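Local coordinates for mevalonate 3-kinase (Thermoplasma acidophilum, PDB 4RKS), which phosphorylates (R)-mevalonate with ATP to give (R)-3-phosphomevalonate, a step of the alternative mevalonate pathway to isoprenoids in extreme acidophiles, at residues Arg23-Thr28 and Gly135-Gly140; Arg70-Glu75 and Thr112-Ser117; Ser102-Ala107 and Leu139-Asp144. All coordinates share one frame; numbering follows the deposited sequence.

Interaction 1. Residues Arg23-Thr28 and Gly135-Gly140; sequences RSIGST and GAAILG
Ile-25 meets Ala-137 and Gly-140 at their backbone, and the flat groups of this contact are peptide units, since no ring or other planar side chain takes part. The CD1 methyl of Ile-25 is 3.7 Å from Ala-137 O and 4.0 Å from Gly-140 C. Gly-140 suits this spot because a beta carbon there would collide with that methyl. The CG1 branch reaches the helix because it is anti to the backbone N (chi1 -172°), while CG2 rests 4.0 Å from Ala-137 CB. Strand 24-34 here lies across helix 128-141, one of the helices packed on a face of the sheet in the N-terminal domain of this GHMP kinase; the segment axes approach to 7.4 Å at 134°. Such closeness calls for small residues on the helix. Next along the strand, Ser-27 places OG 3.6 Å from Ala-137 CB and its CB 4.2 Å from Ala-136 CB. This buried hydroxyl donates to Ser-133 O, one turn before Ala-137 in helix 128-141. Replacing Ile-25 by an alanine would probably open a gap over the Ala-137 and Gly-140 backbone. Ala-137 also touches Ile-71 of the neighbouring strand, so the helix spans two strands.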
loop_
_atom_site.group_PDB
_atom_site.type_symbol
_atom_site.label_atom_id
_atom_site.label_comp_id
_atom_site.label_asym_id
_atom_site.label_seq_id
_atom_site.Cartn_x
_atom_site.Cartn_y
_atom_site.Cartn_z
ATOM N N ARG A 23 17.419 17.649 16.628
ATOM C CA ARG A 23 16.157 17.683 17.372
ATOM C C ARG A 23 15.026 16.917 16.684
ATOM O O ARG A 23 14.140 16.406 17.349
ATOM C CB ARG A 23 15.731 19.129 17.601
ATOM C CG ARG A 23 16.697 19.881 18.498
ATOM C CD ARG A 23 16.606 21.383 18.281
ATOM N NE ARG A 23 17.484 22.102 19.201
ATOM C CZ ARG A 23 17.086 22.636 20.350
ATOM N NH1 ARG A 23 15.815 22.551 20.722
ATOM N NH2 ARG A 23 17.958 23.266 21.123
ATOM N N SER A 24 15.065 16.828 15.355
ATOM C CA SER A 24 13.988 16.189 14.614
ATOM C C SER A 24 14.401 15.757 13.214
ATOM O O SER A 24 15.405 16.220 12.673
ATOM C CB SER A 24 12.797 17.134 14.497
ATOM O OG SER A 24 13.065 18.120 13.512
ATOM N N ILE A 25 13.608 14.877 12.620
ATOM C CA ILE A 25 13.799 14.525 11.218
ATOM C C ILE A 25 12.440 14.308 10.572
ATOM O O ILE A 25 11.526 13.785 11.197
ATOM C CB ILE A 25 14.690 13.260 11.033
ATOM C CG1 ILE A 25 15.021 13.050 9.552
ATOM C CG2 ILE A 25 14.031 12.016 11.624
ATOM C CD1 ILE A 25 16.088 11.995 9.294
ATOM N N GLY A 26 12.304 14.741 9.325
ATOM C CA GLY A 26 11.083 14.536 8.580
ATOM C C GLY A 26 11.244 13.535 7.454
ATOM O O GLY A 26 12.352 13.302 6.960
ATOM N N SER A 27 10.137 12.939 7.039
ATOM C CA SER A 27 10.165 11.983 5.929
ATOM C C SER A 27 8.830 11.983 5.202
ATOM O O SER A 27 7.873 12.579 5.678
ATOM C CB SER A 27 10.501 10.580 6.432
ATOM O OG SER A 27 9.576 10.171 7.423
ATOM N N THR A 28 8.775 11.302 4.058
ATOM C CA THR A 28 7.588 11.265 3.192
ATOM C C THR A 28 7.475 9.878 2.530
ATOM O O THR A 28 8.467 9.353 2.062
ATOM C CB THR A 28 7.665 12.368 2.083
ATOM O OG1 THR A 28 7.702 13.665 2.691
ATOM C CG2 THR A 28 6.463 12.293 1.095
ATOM N N GLY A 135 9.984 4.156 8.620
ATOM C CA GLY A 135 11.214 3.486 8.205
ATOM C C GLY A 135 12.235 4.409 7.549
ATOM O O GLY A 135 13.431 4.349 7.844
ATOM N N ALA A 136 11.762 5.277 6.661
ATOM C CA ALA A 136 12.641 6.206 5.955
ATOM C C ALA A 136 13.258 7.189 6.921
ATOM O O ALA A 136 14.374 7.599 6.732
ATOM C CB ALA A 136 11.880 6.969 4.854
ATOM N N ALA A 137 12.515 7.593 7.942
ATOM C CA ALA A 137 13.071 8.518 8.942
ATOM C C ALA A 137 14.210 7.860 9.752
ATOM O O ALA A 137 15.243 8.472 10.003
ATOM C CB ALA A 137 11.969 9.013 9.872
ATOM N N ILE A 138 14.004 6.611 10.153
ATOM C CA ILE A 138 15.003 5.844 10.899
ATOM C C ILE A 138 16.250 5.576 10.061
ATOM O O ILE A 138 17.391 5.741 10.528
ATOM C CB ILE A 138 14.413 4.502 11.390
ATOM C CG1 ILE A 138 13.310 4.753 12.423
ATOM C CG2 ILE A 138 15.510 3.616 11.978
ATOM C CD1 ILE A 138 12.447 3.550 12.698
ATOM N N LEU A 139 16.031 5.152 8.822
ATOM C CA LEU A 139 17.123 4.975 7.874
ATOM C C LEU A 139 17.833 6.285 7.602
ATOM O O LEU A 139 19.021 6.296 7.344
ATOM C CB LEU A 139 16.596 4.377 6.560
ATOM C CG LEU A 139 16.194 2.907 6.701
ATOM C CD1 LEU A 139 15.204 2.493 5.623
ATOM C CD2 LEU A 139 17.427 2.014 6.671
ATOM N N GLY A 140 17.090 7.387 7.640
ATOM C CA GLY A 140 17.667 8.705 7.447
ATOM C C GLY A 140 18.685 9.017 8.530
ATOM O O GLY A 140 19.719 9.637 8.278
#

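Interaction 2. Residues Arg70-Glu75 and Thr112-Ser117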
loop_
_atom_site.group_PDB
_atom_site.type_symbol
_atom_site.label_atom_id
_atom_site.label_comp_id
_atom_site.label_asym_id
_atom_site.label_seq_id
_atom_site.Cartn_x
_atom_site.Cartn_y
_atom_site.Cartn_z
ATOM N N ARG A 70 7.069 13.454 11.019
ATOM C CA ARG A 70 8.079 14.155 11.803
ATOM C C ARG A 70 8.334 13.349 13.089
ATOM O O ARG A 70 7.413 13.095 13.882
ATOM C CB ARG A 70 7.614 15.589 12.104
ATOM C CG ARG A 70 8.437 16.385 13.111
ATOM C CD ARG A 70 9.752 16.892 12.556
ATOM N NE ARG A 70 9.615 17.477 11.228
ATOM C CZ ARG A 70 10.635 17.902 10.484
ATOM N NH1 ARG A 70 11.890 17.831 10.943
ATOM N NH2 ARG A 70 10.400 18.401 9.277
ATOM N N ILE A 71 9.574 12.915 13.271
ATOM C CA ILE A 71 9.980 12.238 14.513
ATOM C C ILE A 71 10.968 13.135 15.227
ATOM O O ILE A 71 11.944 13.592 14.629
ATOM C CB ILE A 71 10.583 10.858 14.247
ATOM C CG1 ILE A 71 9.489 9.921 13.738
ATOM C CG2 ILE A 71 11.239 10.287 15.529
ATOM C CD1 ILE A 71 10.002 8.659 13.085
ATOM N N TYR A 72 10.695 13.430 16.495
ATOM C CA TYR A 72 11.471 14.453 17.185
ATOM C C TYR A 72 11.691 14.113 18.649
ATOM O O TYR A 72 10.859 13.456 19.280
ATOM C CB TYR A 72 10.779 15.824 17.051
ATOM C CG TYR A 72 9.336 15.846 17.541
ATOM C CD1 TYR A 72 8.303 15.344 16.755
ATOM C CD2 TYR A 72 9.015 16.355 18.788
ATOM C CE1 TYR A 72 6.983 15.371 17.196
ATOM C CE2 TYR A 72 7.702 16.383 19.244
ATOM C CZ TYR A 72 6.693 15.891 18.439
ATOM O OH TYR A 72 5.391 15.913 18.886
ATOM N N ALA A 73 12.828 14.553 19.186
ATOM C CA ALA A 73 13.101 14.418 20.622
ATOM C C ALA A 73 11.990 15.085 21.422
ATOM O O ALA A 73 11.489 16.140 21.018
ATOM C CB ALA A 73 14.438 15.030 20.976
ATOM N N ASP A 74 11.638 14.496 22.562
ATOM C CA ASP A 74 10.505 14.987 23.353
ATOM C C ASP A 74 10.648 14.572 24.828
ATOM O O ASP A 74 11.477 13.726 25.155
ATOM C CB ASP A 74 9.196 14.454 22.746
ATOM C CG ASP A 74 7.994 15.314 23.091
ATOM O OD1 ASP A 74 8.114 16.170 23.989
ATOM O OD2 ASP A 74 6.930 15.122 22.471
ATOM N N GLU A 75 9.885 15.192 25.728
ATOM C CA GLU A 75 9.971 14.836 27.145
ATOM C C GLU A 75 9.160 13.587 27.470
ATOM O O GLU A 75 9.430 12.887 28.450
ATOM C CB GLU A 75 9.500 15.990 28.032
ATOM C CG GLU A 75 10.534 17.073 28.244
ATOM C CD GLU A 75 10.535 18.122 27.153
ATOM O OE1 GLU A 75 9.530 18.231 26.414
ATOM O OE2 GLU A 75 11.551 18.843 27.037
ATOM N N THR A 112 13.736 9.137 24.084
ATOM C CA THR A 112 12.321 9.517 24.093
ATOM C C THR A 112 11.967 10.358 22.859
ATOM O O THR A 112 12.423 11.488 22.733
ATOM C CB THR A 112 11.950 10.294 25.365
ATOM O OG1 THR A 112 12.249 9.499 26.510
ATOM C CG2 THR A 112 10.461 10.613 25.378
ATOM N N VAL A 113 11.175 9.800 21.942
ATOM C CA VAL A 113 10.800 10.550 20.735
ATOM C C VAL A 113 9.296 10.521 20.499
ATOM O O VAL A 113 8.603 9.615 20.962
ATOM C CB VAL A 113 11.500 10.022 19.452
ATOM C CG1 VAL A 113 13.006 10.205 19.538
ATOM C CG2 VAL A 113 11.115 8.546 19.158
ATOM N N SER A 114 8.801 11.526 19.783
ATOM C CA SER A 114 7.386 11.591 19.431
ATOM C C SER A 114 7.212 11.491 17.907
ATOM O O SER A 114 8.148 11.726 17.146
ATOM C CB SER A 114 6.746 12.884 19.968
ATOM O OG SER A 114 6.516 12.806 21.365
ATOM N N TYR A 115 6.008 11.119 17.484
ATOM C CA TYR A 115 5.699 10.882 16.073
ATOM C C TYR A 115 4.498 11.731 15.665
ATOM O O TYR A 115 3.460 11.685 16.304
ATOM C CB TYR A 115 5.418 9.385 15.834
ATOM C CG TYR A 115 4.738 9.005 14.513
ATOM C CD1 TYR A 115 5.321 9.284 13.280
ATOM C CD2 TYR A 115 3.524 8.332 14.518
ATOM C CE1 TYR A 115 4.689 8.912 12.088
ATOM C CE2 TYR A 115 2.897 7.956 13.344
ATOM C CZ TYR A 115 3.474 8.246 12.138
ATOM O OH TYR A 115 2.824 7.857 10.992
ATOM N N SER A 116 4.653 12.490 14.593
ATOM C CA SER A 116 3.590 13.334 14.082
ATOM C C SER A 116 3.414 13.045 12.593
ATOM O O SER A 116 4.371 13.093 11.804
ATOM C CB SER A 116 3.888 14.817 14.323
ATOM O OG SER A 116 2.859 15.633 13.783
ATOM N N SER A 117 2.181 12.702 12.244
ATOM C CA SER A 117 1.793 12.320 10.895
ATOM C C SER A 117 0.830 13.345 10.276
ATOM O O SER A 117 -0.120 13.776 10.943
ATOM C CB SER A 117 1.123 10.942 10.935
ATOM O OG SER A 117 0.631 10.600 9.656
#
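This is an antiparallel strand pairing, strand 66-73 beside strand 113-120, in the sheet of the GHMP kinase N-terminal domain; the second strand carries the ATP-binding residues Tyr-115, Ser-116 and Ser-117. Arg-70 with Ser-116 and Tyr-72 with Ser-114 are hydrogen-bonded pairs, each joined by two backbone bonds, while Ile-71 with Tyr-115 and Ala-73 with Val-113 are non-hydrogen-bonded. A further bond from Asp-74 N to Thr-112 O (3.1 Å) carries the pairing past the strand end. Ile-71 shares its face with Tyr-115, and its CG2 also packs 3.9 Å from Val-113 CB; Phe-104 of helix 101-108 touches both branched aliphatic residues, which suit burial. On the other face, the Tyr-72 ring, its CG set between the backbone N and the carbonyl carbon (chi1 56°), lies over Ser-114. Ser-114 CB makes a CH-pi contact over one ring face, 3.8 Å from the centroid and 28° off the normal, while Ser-116 CB sits at the ring edge. Serines are slim enough to fit beneath and beside the ring. The Ser-114 hydroxyl is gripped twice: it accepts from His-78 N and donates to Asp-74 OD2 at 2.6 Å, meeting that oxygen on its anti side, 21° out of the carboxylate plane.

Interaction 3. Residues Ser102-Ala107 and Leu139-Asp144; sequences SVFEEA and LGLKPD
Leu-141, Val-103 and Lys-142 carry most of this contact, in which the end of helix 128-141 and the turn after it lie against helix 101-108. Leu-141 points at the other helix and spreads over three of its residues. Its CB lies 3.6 Å from Val-103 CG1, its CD1 is 3.8 Å from Phe-104 CD1, and its CD2 is 3.7 Å from Ala-107 CB. The leucine and phenylalanine side chains run at about a right angle to each other. A branched leucine suits the place because its two methyls part company, one going to the aromatic ring and the other to the methyl of Ala-107, a residue small enough to take it without a clash. Val-103 likewise divides its branches: CG1, anti to the backbone N (chi1 173°), faces Leu-141, while CG2 is 3.9 Å from Lys-142 CD. Lys-142 thus lends the greasy part of its chain to the contact. A bend at chi4 (-59°) then turns the ammonium group off to Asp-144 OD1, a salt bridge of 2.8 Å met on the syn side of the carboxylate. The charge is thereby paired within the turn, leaving purely apolar atoms between the segments. Lys-142 is also the first residue to leave helical geometry, as the proline that follows it favours. The contact is plain helix packing within the helical layer against the sheet of the GHMP kinase N-terminal domain, joining the C-terminal end of one helix to the flank of another.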
loop_
_atom_site.group_PDB
_atom_site.type_symbol
_atom_site.label_atom_id
_atom_site.label_comp_id
_atom_site.label_asym_id
_atom_site.label_seq_id
_atom_site.Cartn_x
_atom_site.Cartn_y
_atom_site.Cartn_z
ATOM N N SER A 102 18.360 3.107 20.227
ATOM C CA SER A 102 19.777 3.443 20.106
ATOM C C SER A 102 20.012 4.431 18.968
ATOM O O SER A 102 20.866 5.320 19.069
ATOM C CB SER A 102 20.624 2.179 19.901
ATOM O OG SER A 102 20.245 1.496 18.722
ATOM N N VAL A 103 19.236 4.292 17.892
ATOM C CA VAL A 103 19.341 5.222 16.774
ATOM C C VAL A 103 18.984 6.633 17.222
ATOM O O VAL A 103 19.688 7.596 16.897
ATOM C CB VAL A 103 18.434 4.817 15.587
ATOM C CG1 VAL A 103 18.438 5.916 14.513
ATOM C CG2 VAL A 103 18.906 3.506 14.984
ATOM N N PHE A 104 17.898 6.758 17.982
ATOM C CA PHE A 104 17.448 8.074 18.417
ATOM C C PHE A 104 18.360 8.678 19.482
ATOM O O PHE A 104 18.557 9.891 19.524
ATOM C CB PHE A 104 16.015 8.000 18.943
ATOM C CG PHE A 104 15.035 7.515 17.935
ATOM C CD1 PHE A 104 14.836 8.217 16.744
ATOM C CD2 PHE A 104 14.303 6.365 18.168
ATOM C CE1 PHE A 104 13.923 7.763 15.806
ATOM C CE2 PHE A 104 13.390 5.908 17.232
ATOM C CZ PHE A 104 13.204 6.605 16.055
ATOM N N GLU A 105 18.912 7.831 20.345
ATOM C CA GLU A 105 19.807 8.314 21.397
ATOM C C GLU A 105 21.069 8.922 20.785
ATOM O O GLU A 105 21.551 9.980 21.213
ATOM C CB GLU A 105 20.176 7.175 22.356
ATOM C CG GLU A 105 21.419 7.453 23.196
ATOM C CD GLU A 105 21.099 8.111 24.528
ATOM O OE1 GLU A 105 20.119 7.690 25.182
ATOM O OE2 GLU A 105 21.835 9.041 24.924
ATOM N N GLU A 106 21.599 8.244 19.778
ATOM C CA GLU A 106 22.772 8.733 19.060
ATOM C C GLU A 106 22.470 10.024 18.310
ATOM O O GLU A 106 23.256 10.969 18.330
ATOM C CB GLU A 106 23.277 7.670 18.083
ATOM C CG GLU A 106 24.287 8.182 17.065
ATOM C CD GLU A 106 25.694 8.298 17.628
ATOM O OE1 GLU A 106 25.902 7.946 18.812
ATOM O OE2 GLU A 106 26.595 8.737 16.880
ATOM N N ALA A 107 21.320 10.063 17.651
ATOM C CA ALA A 107 20.977 11.185 16.800
ATOM C C ALA A 107 20.457 12.389 17.586
ATOM O O ALA A 107 20.765 13.532 17.254
ATOM C CB ALA A 107 19.947 10.746 15.767
ATOM N N LEU A 139 16.031 5.152 8.822
ATOM C CA LEU A 139 17.123 4.975 7.874
ATOM C C LEU A 139 17.833 6.285 7.602
ATOM O O LEU A 139 19.021 6.296 7.344
ATOM C CB LEU A 139 16.596 4.377 6.560
ATOM C CG LEU A 139 16.194 2.907 6.701
ATOM C CD1 LEU A 139 15.204 2.493 5.623
ATOM C CD2 LEU A 139 17.427 2.014 6.671
ATOM N N GLY A 140 17.090 7.387 7.640
ATOM C CA GLY A 140 17.667 8.705 7.447
ATOM C C GLY A 140 18.685 9.017 8.530
ATOM O O GLY A 140 19.719 9.637 8.278
ATOM N N LEU A 141 18.402 8.561 9.743
ATOM C CA LEU A 141 19.299 8.781 10.873
ATOM C C LEU A 141 20.462 7.783 10.890
ATOM O O LEU A 141 21.568 8.137 11.275
ATOM C CB LEU A 141 18.514 8.696 12.188
ATOM C CG LEU A 141 17.481 9.799 12.407
ATOM C CD1 LEU A 141 16.594 9.528 13.627
ATOM C CD2 LEU A 141 18.189 11.143 12.536
ATOM N N LYS A 142 20.217 6.546 10.453
ATOM C CA LYS A 142 21.258 5.525 10.451
ATOM C C LYS A 142 21.248 4.777 9.118
ATOM O O LYS A 142 20.639 3.714 8.989
ATOM C CB LYS A 142 21.079 4.557 11.614
ATOM C CG LYS A 142 22.295 3.661 11.820
ATOM C CD LYS A 142 22.032 2.641 12.905
ATOM C CE LYS A 142 23.335 2.171 13.531
ATOM N NZ LYS A 142 24.247 1.552 12.528
ATOM N N PRO A 143 21.906 5.358 8.105
ATOM C CA PRO A 143 21.718 4.883 6.724
ATOM C C PRO A 143 22.288 3.488 6.431
ATOM O O PRO A 143 21.927 2.916 5.401
ATOM C CB PRO A 143 22.421 5.957 5.872
ATOM C CG PRO A 143 23.193 6.824 6.842
ATOM C CD PRO A 143 22.504 6.704 8.167
ATOM N N ASP A 144 23.120 2.926 7.306
ATOM C CA ASP A 144 23.653 1.609 7.001
ATOM C C ASP A 144 22.785 0.498 7.591
ATOM O O ASP A 144 23.146 -0.663 7.501
ATOM C CB ASP A 144 25.124 1.466 7.455
ATOM C CG ASP A 144 25.342 1.787 8.926
ATOM O OD1 ASP A 144 24.368 1.829 9.708
ATOM O OD2 ASP A 144 26.520 1.981 9.306
#

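How the interactions relate
The three contacts cluster in the N-terminal domain, on one side of the chain's centre, with centres about 11 Å (1 and 2), 9 Å (1 and 3) and 14 Å (2 and 3) apart. Along the chain, interaction 2 is nested inside the loop closed by interaction 1, and interactions 2 and 3 alternate: strand 66-73, helix 101-108, strand 113-120, helix 128-141. Interactions 1 and 2 share a sheet, where Ile-25 N bonds to Ile-71 O; interactions 1 and 3 share helix 128-141, and Leu-141 CD2 lies 4.0 Å from Ile-25 CD1. Phe-104 joins interactions 2 and 3. Sheet and helices thus enclose one core next to the strand that carries ATP-binding residues.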